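Local coordinates for uncharacterized protein (Pseudomonas aeruginosa PAO1, PDB 6TCB) that is of unknown function but binds calcium and packs here as a symmetric pair of identical chains, at the interface of chains A and B. Numbering follows the deposited sequence. Chains: chain A/B, Uncharacterized protein PA2723.

The interface of chains A and B. Residues chain A 31-32, 34-35, 50, 52; chain B 31-32, 34-35, 50, 52.
A:Gln35 and B:Gln35 slide past one another in opposite directions, and each carries its amide to the Asp34 and Tyr50 of the other chain. Both side chains run extended beyond CG, yet they leave the backbone differently: CG of A:Gln35 is anti to the carbonyl carbon (chi1 -61°), whereas CG of B:Gln35 is anti to the backbone N (chi1 -178°). The same residues pair in both halves, but through different Gln35 rotamers and different Asp34 oxygens. On one side the amide NE2 of B:Gln35 meets the carboxylate OD2 of A:Asp34 tip to tip at 2.8 Å, on the syn side but tilted out of the carboxylate plane, and nearly straight (174° at H). On the other, A:Gln35 NE2 donates to B:Asp34 OD1 at 3.0 Å from above the carboxylate plane; that oxygen also accepts from the backbone N of B:Gln35, on the same face, which would help to hold the carboxylate at the start of helix 33-43, as the matching bond does in chain A.

Each amide oxygen takes a phenol. B:Tyr50 OH reaches A:Gln35 OE1 at 2.7 Å and A:Tyr50 OH reaches B:Gln35 OE1 at 2.7 Å, both donors lying above the carbonyl plane while the oxygen sits at the ring edge, in the ring plane. A:Gln35 OE1 additionally holds a water at 2.8 Å, which links it to NE of B:Arg31. A:Gln35 CB lies 3.5 Å from CZ of that poorly ordered arginine, over the centre of the guanidinium, a packing contact to be read with caution.

Beyond the glutamines, on the strands, Tyr50 and Val52 pair antiparallel across the chains, as in A:Tyr50 N to B:Val52 O at 2.9 Å. The Tyr50 rings meet at CE2 to CE2, 4.0 Å, with Val52 CG2 beside each ring. Strand 48-53 of chain A and strand 48-52 of chain B are thereby joined into one sheet, reinforced by reciprocal hydrogen bonds that link the Gln35 side chains to Asp34 and Tyr50; this suggests a dimer interface, although the structure alone does not show that it forms in solution.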
loop_
_atom_site.group_PDB
_atom_site.type_symbol
_atom_site.label_atom_id
_atom_site.label_comp_id
_atom_site.label_asym_id
_atom_site.label_seq_id
_atom_site.Cartn_x
_atom_site.Cartn_y
_atom_site.Cartn_z
ATOM N N ARG A 31 13.867 -1.413 0.724
ATOM C CA ARG A 31 13.180 -0.682 1.776
ATOM C C ARG A 31 14.154 0.293 2.425
ATOM O O ARG A 31 15.301 -0.073 2.686
ATOM C CB ARG A 31 12.667 -1.653 2.829
ATOM N N PRO A 32 13.747 1.541 2.715
ATOM C CA PRO A 32 12.419 2.154 2.599
ATOM C C PRO A 32 12.195 2.933 1.306
ATOM O O PRO A 32 11.186 3.616 1.170
ATOM C CB PRO A 32 12.399 3.117 3.794
ATOM C CG PRO A 32 13.829 3.577 3.881
ATOM C CD PRO A 32 14.710 2.460 3.352
ATOM N N ASP A 34 11.230 1.919 -1.483
ATOM C CA ASP A 34 9.989 1.511 -2.135
ATOM C C ASP A 34 8.827 2.419 -1.742
ATOM O O ASP A 34 8.075 2.899 -2.599
ATOM C CB ASP A 34 9.679 0.020 -1.898
ATOM C CG ASP A 34 9.723 -0.428 -0.433
ATOM O OD1 ASP A 34 9.954 0.360 0.515
ATOM O OD2 ASP A 34 9.520 -1.656 -0.228
ATOM N N GLN A 35 8.688 2.702 -0.450
ATOM C CA GLN A 35 7.626 3.595 0.001
ATOM C C GLN A 35 7.934 5.039 -0.368
ATOM O O GLN A 35 7.030 5.805 -0.734
ATOM C CB GLN A 35 7.466 3.471 1.515
ATOM C CG GLN A 35 7.082 2.077 1.970
ATOM C CD GLN A 35 6.598 2.044 3.405
ATOM O OE1 GLN A 35 5.535 2.583 3.718
ATOM N NE2 GLN A 35 7.370 1.411 4.283
ATOM N N TYR A 50 0.290 4.175 -3.031
ATOM C CA TYR A 50 1.145 3.003 -2.966
ATOM C C TYR A 50 0.389 1.868 -2.306
ATOM O O TYR A 50 -0.226 2.061 -1.249
ATOM C CB TYR A 50 2.382 3.326 -2.148
ATOM C CG TYR A 50 3.354 2.207 -1.885
ATOM C CD1 TYR A 50 4.080 1.622 -2.914
ATOM C CD2 TYR A 50 3.602 1.795 -0.590
ATOM C CE1 TYR A 50 5.006 0.631 -2.651
ATOM C CE2 TYR A 50 4.528 0.806 -0.318
ATOM C CZ TYR A 50 5.241 0.247 -1.363
ATOM O OH TYR A 50 6.179 -0.732 -1.100
ATOM N N VAL A 52 0.875 -2.457 -1.342
ATOM C CA VAL A 52 1.559 -3.739 -1.413
ATOM C C VAL A 52 0.488 -4.807 -1.309
ATOM O O VAL A 52 -0.268 -4.844 -0.327
ATOM C CB VAL A 52 2.638 -3.912 -0.337
ATOM C CG1 VAL A 52 3.283 -5.297 -0.477
ATOM C CG2 VAL A 52 3.656 -2.813 -0.451
ATOM N N ARG B 31 8.679 3.228 10.283
ATOM C CA ARG B 31 9.034 2.833 8.928
ATOM C C ARG B 31 10.481 2.337 8.917
ATOM O O ARG B 31 11.353 2.972 9.524
ATOM C CB ARG B 31 8.883 4.022 7.967
ATOM C CG ARG B 31 8.730 3.624 6.480
ATOM C CD ARG B 31 9.398 4.604 5.498
ATOM N NE ARG B 31 8.485 5.443 4.712
ATOM C CZ ARG B 31 8.820 6.023 3.557
ATOM N NH1 ARG B 31 7.954 6.785 2.899
ATOM N NH2 ARG B 31 10.026 5.827 3.050
ATOM N N PRO B 32 10.783 1.205 8.249
ATOM C CA PRO B 32 9.963 0.330 7.390
ATOM C C PRO B 32 9.344 -0.930 8.038
ATOM O O PRO B 32 8.968 -1.900 7.347
ATOM C CB PRO B 32 10.968 -0.076 6.294
ATOM C CG PRO B 32 12.286 -0.159 7.043
ATOM C CD PRO B 32 12.211 0.837 8.194
ATOM N N ASP B 34 6.484 -0.662 9.417
ATOM C CA ASP B 34 5.100 -0.507 8.975
ATOM C C ASP B 34 4.767 -1.462 7.832
ATOM O O ASP B 34 3.808 -2.241 7.909
ATOM C CB ASP B 34 4.780 0.968 8.635
ATOM C CG ASP B 34 5.805 1.652 7.712
ATOM O OD1 ASP B 34 6.734 1.015 7.177
ATOM O OD2 ASP B 34 5.674 2.888 7.512
ATOM N N GLN B 35 5.585 -1.466 6.787
ATOM C CA GLN B 35 5.322 -2.360 5.668
ATOM C C GLN B 35 5.552 -3.812 6.058
ATOM O O GLN B 35 4.812 -4.702 5.629
ATOM C CB GLN B 35 6.222 -1.988 4.497
ATOM C CG GLN B 35 6.017 -2.814 3.255
ATOM C CD GLN B 35 6.797 -2.251 2.102
ATOM O OE1 GLN B 35 6.433 -1.217 1.548
ATOM N NE2 GLN B 35 7.906 -2.878 1.775
ATOM N N TYR B 50 -1.518 -3.438 2.158
ATOM C CA TYR B 50 -0.935 -2.238 2.747
ATOM C C TYR B 50 -1.164 -1.067 1.813
ATOM O O TYR B 50 -0.936 -1.174 0.613
ATOM C CB TYR B 50 0.567 -2.465 2.877
ATOM C CG TYR B 50 1.395 -1.411 3.534
ATOM C CD1 TYR B 50 1.227 -1.095 4.868
ATOM C CD2 TYR B 50 2.407 -0.771 2.827
ATOM C CE1 TYR B 50 2.028 -0.144 5.476
ATOM C CE2 TYR B 50 3.211 0.161 3.428
ATOM C CZ TYR B 50 3.008 0.480 4.747
ATOM O OH TYR B 50 3.793 1.412 5.362
ATOM N N VAL B 52 -0.597 3.286 1.343
ATOM C CA VAL B 52 0.032 4.536 1.752
ATOM C C VAL B 52 -0.338 5.623 0.755
ATOM O O VAL B 52 -0.138 5.460 -0.454
ATOM C CB VAL B 52 1.564 4.405 1.818
ATOM C CG1 VAL B 52 2.163 5.725 2.250
ATOM C CG2 VAL B 52 1.966 3.308 2.772
HETATM O O HOH W 1 5.542 5.287 4.249
#